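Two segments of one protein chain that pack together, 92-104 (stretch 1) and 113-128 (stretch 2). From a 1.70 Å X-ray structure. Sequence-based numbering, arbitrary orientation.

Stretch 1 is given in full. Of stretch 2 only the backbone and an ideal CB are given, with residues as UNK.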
# COMPACT_ATOMS: atom_id res chain seq x y z
N TYR B 92 -17.53 -6.39 -8.30
CA TYR B 92 -18.05 -5.38 -9.24
C TYR B 92 -17.42 -4.07 -8.82
O TYR B 92 -17.43 -3.74 -7.63
CB TYR B 92 -19.59 -5.27 -9.20
CG TYR B 92 -20.35 -6.60 -9.11
CD1 TYR B 92 -19.94 -7.75 -9.82
CD2 TYR B 92 -21.52 -6.68 -8.36
CE1 TYR B 92 -20.63 -8.95 -9.73
CE2 TYR B 92 -22.23 -7.88 -8.27
CZ TYR B 92 -21.78 -9.01 -8.95
OH TYR B 92 -22.48 -10.19 -8.88
N ILE B 93 -16.89 -3.31 -9.78
CA ILE B 93 -16.26 -2.03 -9.45
C ILE B 93 -16.85 -0.92 -10.30
O ILE B 93 -17.05 -1.11 -11.50
CB ILE B 93 -14.71 -2.12 -9.52
CG1 ILE B 93 -14.08 -0.91 -8.85
CG2 ILE B 93 -14.21 -2.28 -10.95
CD1 ILE B 93 -12.67 -1.17 -8.35
N LEU B 94 -17.20 0.20 -9.64
CA LEU B 94 -17.77 1.38 -10.28
C LEU B 94 -16.87 2.54 -9.89
O LEU B 94 -16.81 2.90 -8.71
CB LEU B 94 -19.19 1.59 -9.76
CG LEU B 94 -20.18 0.47 -10.03
CD1 LEU B 94 -21.46 0.71 -9.23
CD2 LEU B 94 -20.46 0.34 -11.52
N VAL B 95 -16.14 3.08 -10.86
CA VAL B 95 -15.07 4.05 -10.60
C VAL B 95 -15.44 5.44 -11.12
O VAL B 95 -15.61 5.61 -12.33
CB VAL B 95 -13.72 3.63 -11.24
CG1 VAL B 95 -12.60 4.63 -10.94
CG2 VAL B 95 -13.31 2.24 -10.80
N GLY B 96 -15.49 6.42 -10.21
CA GLY B 96 -15.61 7.80 -10.59
C GLY B 96 -16.96 8.28 -11.05
O GLY B 96 -17.20 8.45 -12.26
N ASP B 97 -17.85 8.51 -10.08
CA ASP B 97 -19.13 9.17 -10.36
C ASP B 97 -18.94 10.68 -10.43
O ASP B 97 -17.81 11.18 -10.31
CB ASP B 97 -20.23 8.72 -9.38
CG ASP B 97 -20.04 9.20 -7.94
OD1 ASP B 97 -19.17 10.04 -7.61
OD2 ASP B 97 -20.83 8.71 -7.10
N SER B 98 -20.04 11.41 -10.59
CA SER B 98 -20.01 12.88 -10.67
C SER B 98 -19.50 13.55 -9.38
O SER B 98 -19.05 14.67 -9.44
CB SER B 98 -21.39 13.43 -11.05
OG SER B 98 -22.33 13.21 -10.01
N GLU B 99 -19.59 12.87 -8.23
CA GLU B 99 -19.00 13.35 -6.97
C GLU B 99 -17.57 12.88 -6.73
O GLU B 99 -17.02 13.17 -5.68
CB GLU B 99 -19.88 12.95 -5.80
CG GLU B 99 -21.30 13.48 -5.96
CD GLU B 99 -22.07 13.46 -4.67
OE1 GLU B 99 -21.94 12.46 -3.93
OE2 GLU B 99 -22.80 14.43 -4.40
N GLY B 100 -16.97 12.16 -7.68
CA GLY B 100 -15.63 11.65 -7.55
C GLY B 100 -15.51 10.41 -6.66
O GLY B 100 -14.41 10.06 -6.26
N LYS B 101 -16.64 9.75 -6.35
CA LYS B 101 -16.67 8.54 -5.53
C LYS B 101 -16.60 7.26 -6.37
O LYS B 101 -16.90 7.27 -7.57
CB LYS B 101 -17.95 8.49 -4.66
CG LYS B 101 -18.11 9.62 -3.63
CD LYS B 101 -16.96 9.75 -2.64
CE LYS B 101 -17.14 10.97 -1.74
NZ LYS B 101 -18.34 10.89 -0.87
N SER B 102 -16.20 6.18 -5.73
CA SER B 102 -16.18 4.87 -6.34
C SER B 102 -16.78 3.84 -5.41
O SER B 102 -16.88 4.09 -4.21
CB SER B 102 -14.74 4.45 -6.70
OG SER B 102 -14.18 5.36 -7.62
N TYR B 103 -17.17 2.70 -5.97
CA TYR B 103 -17.77 1.59 -5.23
C TYR B 103 -17.12 0.26 -5.59
O TYR B 103 -16.84 0.00 -6.75
CB TYR B 103 -19.25 1.49 -5.51
CG TYR B 103 -20.01 2.73 -5.11
CD1 TYR B 103 -20.08 3.83 -5.98
CD2 TYR B 103 -20.61 2.84 -3.88
CE1 TYR B 103 -20.76 5.00 -5.60
CE2 TYR B 103 -21.30 3.99 -3.50
CZ TYR B 103 -21.37 5.06 -4.36
OH TYR B 103 -22.04 6.20 -3.96
N ILE B 104 -16.93 -0.58 -4.56
CA ILE B 104 -16.51 -1.97 -4.73
C ILE B 104 -17.59 -2.85 -4.08
O ILE B 104 -17.93 -2.62 -2.92
CB ILE B 104 -15.14 -2.23 -4.08
CG1 ILE B 104 -14.06 -1.44 -4.84
CG2 ILE B 104 -14.83 -3.74 -4.05
CD1 ILE B 104 -12.72 -1.39 -4.15
N UNK B 113 -18.36 -1.27 -0.41
CA UNK B 113 -17.62 -0.12 0.11
C UNK B 113 -17.70 1.06 -0.84
O UNK B 113 -17.71 0.86 -2.05
CB UNK B 113 -16.16 -0.49 0.36
N UNK B 114 -17.80 2.27 -0.28
CA UNK B 114 -17.69 3.51 -1.03
C UNK B 114 -16.29 4.07 -0.74
O UNK B 114 -15.80 4.00 0.39
CB UNK B 114 -18.79 4.50 -0.65
N UNK B 115 -15.64 4.58 -1.78
CA UNK B 115 -14.28 5.11 -1.71
C UNK B 115 -14.28 6.59 -2.09
O UNK B 115 -15.01 7.00 -3.00
CB UNK B 115 -13.34 4.32 -2.63
N UNK B 116 -13.48 7.39 -1.37
CA UNK B 116 -13.39 8.84 -1.57
C UNK B 116 -12.62 9.25 -2.82
O UNK B 116 -12.09 8.40 -3.54
CB UNK B 116 -12.73 9.48 -0.35
N UNK B 117 -12.53 10.57 -3.05
CA UNK B 117 -11.84 11.10 -4.24
C UNK B 117 -10.38 10.64 -4.39
O UNK B 117 -9.98 10.31 -5.50
CB UNK B 117 -11.87 12.63 -4.20
N UNK B 118 -9.61 10.64 -3.29
CA UNK B 118 -8.20 10.14 -3.29
C UNK B 118 -8.07 8.71 -3.84
O UNK B 118 -7.27 8.42 -4.77
CB UNK B 118 -7.63 10.18 -1.87
N UNK B 119 -8.90 7.82 -3.31
CA UNK B 119 -8.96 6.44 -3.79
C UNK B 119 -9.46 6.30 -5.22
O UNK B 119 -8.95 5.47 -5.99
CB UNK B 119 -9.86 5.62 -2.87
N UNK B 120 -10.46 7.09 -5.58
CA UNK B 120 -10.96 7.12 -6.96
C UNK B 120 -9.85 7.49 -7.94
O UNK B 120 -9.76 6.87 -9.00
CB UNK B 120 -12.12 8.11 -7.09
N UNK B 121 -9.02 8.47 -7.58
CA UNK B 121 -7.92 8.90 -8.44
C UNK B 121 -6.93 7.74 -8.68
O UNK B 121 -6.48 7.50 -9.81
CB UNK B 121 -7.20 10.10 -7.82
N UNK B 122 -6.66 6.97 -7.62
CA UNK B 122 -5.80 5.77 -7.71
C UNK B 122 -6.48 4.70 -8.61
O UNK B 122 -5.82 4.11 -9.47
CB UNK B 122 -5.53 5.20 -6.32
N UNK B 123 -7.77 4.46 -8.41
CA UNK B 123 -8.52 3.50 -9.23
C UNK B 123 -8.54 3.88 -10.70
O UNK B 123 -8.39 3.00 -11.56
CB UNK B 123 -9.96 3.38 -8.72
N UNK B 124 -8.66 5.18 -10.98
CA UNK B 124 -8.54 5.69 -12.36
C UNK B 124 -7.18 5.38 -12.99
O UNK B 124 -7.13 5.03 -14.17
CB UNK B 124 -8.77 7.20 -12.38
N UNK B 125 -6.10 5.45 -12.20
CA UNK B 125 -4.77 5.05 -12.67
C UNK B 125 -4.70 3.55 -12.99
O UNK B 125 -4.14 3.15 -14.03
CB UNK B 125 -3.72 5.40 -11.62
N UNK B 126 -5.24 2.74 -12.09
CA UNK B 126 -5.22 1.28 -12.22
C UNK B 126 -6.00 0.79 -13.46
O UNK B 126 -5.52 -0.10 -14.20
CB UNK B 126 -5.80 0.64 -10.96
N UNK B 127 -7.18 1.38 -13.67
CA UNK B 127 -8.09 0.95 -14.73
C UNK B 127 -8.01 1.78 -16.02
O UNK B 127 -8.84 1.60 -16.91
CB UNK B 127 -9.52 0.99 -14.20
N UNK B 128 -6.99 2.63 -16.16
CA UNK B 128 -6.75 3.38 -17.40
C UNK B 128 -6.34 2.40 -18.51
O UNK B 128 -5.45 1.58 -18.27
CB UNK B 128 -5.67 4.45 -17.19

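Position 113 opens an antiparallel pairing with Ile104: its N donates to Ile104 O (2.9 Å) and its O accepts from Ile104 N (3.0 Å). Extended backbone angles (-134/143) suit beta-branched or aromatic residues, and CB points to the face of the sheet that carries Ile104. The deposited residue is Tyr113, whose ring presents its edge to Ile104 O; its hydroxyl is hydrogen-bonded elsewhere in the structure.

Position 114, a non-hydrogen-bonded pair with Tyr103, turns to the opposite face. Its ideal CB lies 3.8 Å from Tyr103 CE2, so a compact aliphatic side chain or a flat ring could cover the tyrosine. Val114 does so: CG2 is 3.7 Å from Tyr103 CE2 and makes an off-centre CH-pi contact with the ring, 4.2 Å from CG2 to the ring centroid.

Position 115 pairs with Ser102, its N donating to Ser102 O (2.8 Å) and its O accepting from Ser102 N (3.1 Å). CB returns to the face of Ser102 and Ile104, where the isoleucine offers hydrocarbon; leucine, isoleucine or methionine would suit. Leu115 extends CD1 to 3.9 Å from Ile104 CG1.

At 116 CB points away from stretch 1, and the chain enters a helix. An N-cap favours Asp, Asn, Ser or Thr, which can accept from a free backbone NH. Asp116 takes the role, OD1 accepting from the N of residue 119 at 3.1 Å.

Position 117 points sideways past Gly100, which has no side chain, and its ideal CB is 4.2 Å from Gly100 O, so a long, flexible side chain can run along the turn. Lys117 runs out fully extended beyond its first torsion, its CE 3.1 Å from Glu99 O; a CB on Gly100 would come within 2.8 Å of Lys117 CG.

Position 118 faces away, and 119 points sideways with nothing of stretch 1 near its CB; polar residues suit both. They are Asn118 and Asn119.

Position 120 is the most demanding. Its CB points toward stretch 1, only 3.1 Å from Gly100 O and 3.5 Å from Ser102 OG, so a small hydroxyl residue, Ser or Thr, is favoured over a bulky one. Thr120 accepts from Ser102 OG through OG1 at 2.7 Å. Its OG1 also lies 2.8 Å from Gly100 O, while its methyl CG2 packs 3.7 Å from Gly96 CA, a contact that serine could not make.

Positions 121 and 122 lead away or out of reach, leaving the choice open. Asn121 shares a water with Gly100 O; Ile122 makes no contact.

At 123 CB again points toward stretch 1, 3.7 Å from Val95 CG1, and Ile93 lies within reach: a branched aliphatic fits. Leu123 places CD2 3.9 Å from Ile93 CD1 and CD1 3.7 Å from Ser102 CB.

Position 124 points sideways, suiting a long chain with an aliphatic stem. Lys124 lays CG 3.8 Å from Val95 CG1.

Positions 125, 126 and 128 are out of reach: Glu125, Ile126 and Leu128. Between them, 127 points toward Ile93 and Val95, inviting a large apolar group. Phe127 brings CE2 to 4.0 Å from Ile93 CD1.

Stretch 2 113-128: YVLDKNNTNILKEIFL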
# COMPACT_ATOMS: atom_id res chain seq x y z
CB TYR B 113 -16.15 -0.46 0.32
CG TYR B 113 -15.92 -1.51 1.37
CD1 TYR B 113 -16.02 -2.88 1.06
CD2 TYR B 113 -15.63 -1.15 2.66
CE1 TYR B 113 -15.82 -3.86 2.05
CE2 TYR B 113 -15.40 -2.12 3.64
CZ TYR B 113 -15.53 -3.46 3.34
OH TYR B 113 -15.30 -4.39 4.31
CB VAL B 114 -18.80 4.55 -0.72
CG1 VAL B 114 -18.84 4.97 0.74
CG2 VAL B 114 -18.67 5.79 -1.63
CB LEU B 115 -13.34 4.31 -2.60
CG LEU B 115 -13.26 2.80 -2.30
CD1 LEU B 115 -14.30 1.99 -3.07
CD2 LEU B 115 -11.85 2.27 -2.59
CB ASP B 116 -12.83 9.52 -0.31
CG ASP B 116 -11.33 9.27 -0.09
OD1 ASP B 116 -10.67 8.47 -0.80
OD2 ASP B 116 -10.81 9.91 0.86
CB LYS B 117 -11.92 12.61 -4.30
CG LYS B 117 -13.31 13.10 -4.59
CD LYS B 117 -13.35 14.63 -4.63
CE LYS B 117 -14.76 15.11 -4.87
NZ LYS B 117 -14.91 16.58 -4.77
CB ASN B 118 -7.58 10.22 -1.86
CG ASN B 118 -7.21 11.64 -1.43
OD1 ASN B 118 -7.21 12.59 -2.22
ND2 ASN B 118 -6.88 11.77 -0.15
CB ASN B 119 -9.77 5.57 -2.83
CG ASN B 119 -8.96 5.21 -1.61
OD1 ASN B 119 -7.92 4.55 -1.74
ND2 ASN B 119 -9.39 5.64 -0.44
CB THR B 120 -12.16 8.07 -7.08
OG1 THR B 120 -13.24 7.50 -6.37
CG2 THR B 120 -12.60 8.29 -8.54
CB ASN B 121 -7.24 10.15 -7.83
CG ASN B 121 -8.15 11.39 -7.82
OD1 ASN B 121 -9.17 11.46 -8.52
ND2 ASN B 121 -7.78 12.37 -7.03
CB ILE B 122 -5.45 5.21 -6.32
CG1 ILE B 122 -4.61 6.22 -5.53
CG2 ILE B 122 -4.72 3.86 -6.42
CD1 ILE B 122 -4.56 5.95 -4.05
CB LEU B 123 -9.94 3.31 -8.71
CG LEU B 123 -10.04 2.58 -7.37
CD1 LEU B 123 -11.45 2.73 -6.83
CD2 LEU B 123 -9.65 1.12 -7.48
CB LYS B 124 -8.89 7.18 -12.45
CG LYS B 124 -10.38 7.41 -12.23
CD LYS B 124 -10.79 8.85 -11.97
CE LYS B 124 -10.46 9.77 -13.12
NZ LYS B 124 -10.99 11.14 -12.83
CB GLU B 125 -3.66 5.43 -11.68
CG GLU B 125 -3.48 6.93 -11.54
CD GLU B 125 -2.67 7.37 -10.33
OE1 GLU B 125 -2.14 6.52 -9.58
OE2 GLU B 125 -2.61 8.60 -10.12
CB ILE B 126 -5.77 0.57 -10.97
CG1 ILE B 126 -4.86 0.84 -9.78
CG2 ILE B 126 -5.94 -0.94 -11.20
CD1 ILE B 126 -5.55 0.64 -8.44
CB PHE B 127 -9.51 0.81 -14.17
CG PHE B 127 -9.62 -0.32 -13.19
CD1 PHE B 127 -9.62 -1.64 -13.65
CD2 PHE B 127 -9.60 -0.08 -11.82
CE1 PHE B 127 -9.64 -2.69 -12.76
CE2 PHE B 127 -9.62 -1.12 -10.92
CZ PHE B 127 -9.65 -2.43 -11.39
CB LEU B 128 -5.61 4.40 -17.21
CG LEU B 128 -5.13 5.26 -18.39
CD1 LEU B 128 -6.25 6.15 -18.90
CD2 LEU B 128 -3.94 6.10 -17.96
O HOH W 1 -12.27 11.79 -8.03
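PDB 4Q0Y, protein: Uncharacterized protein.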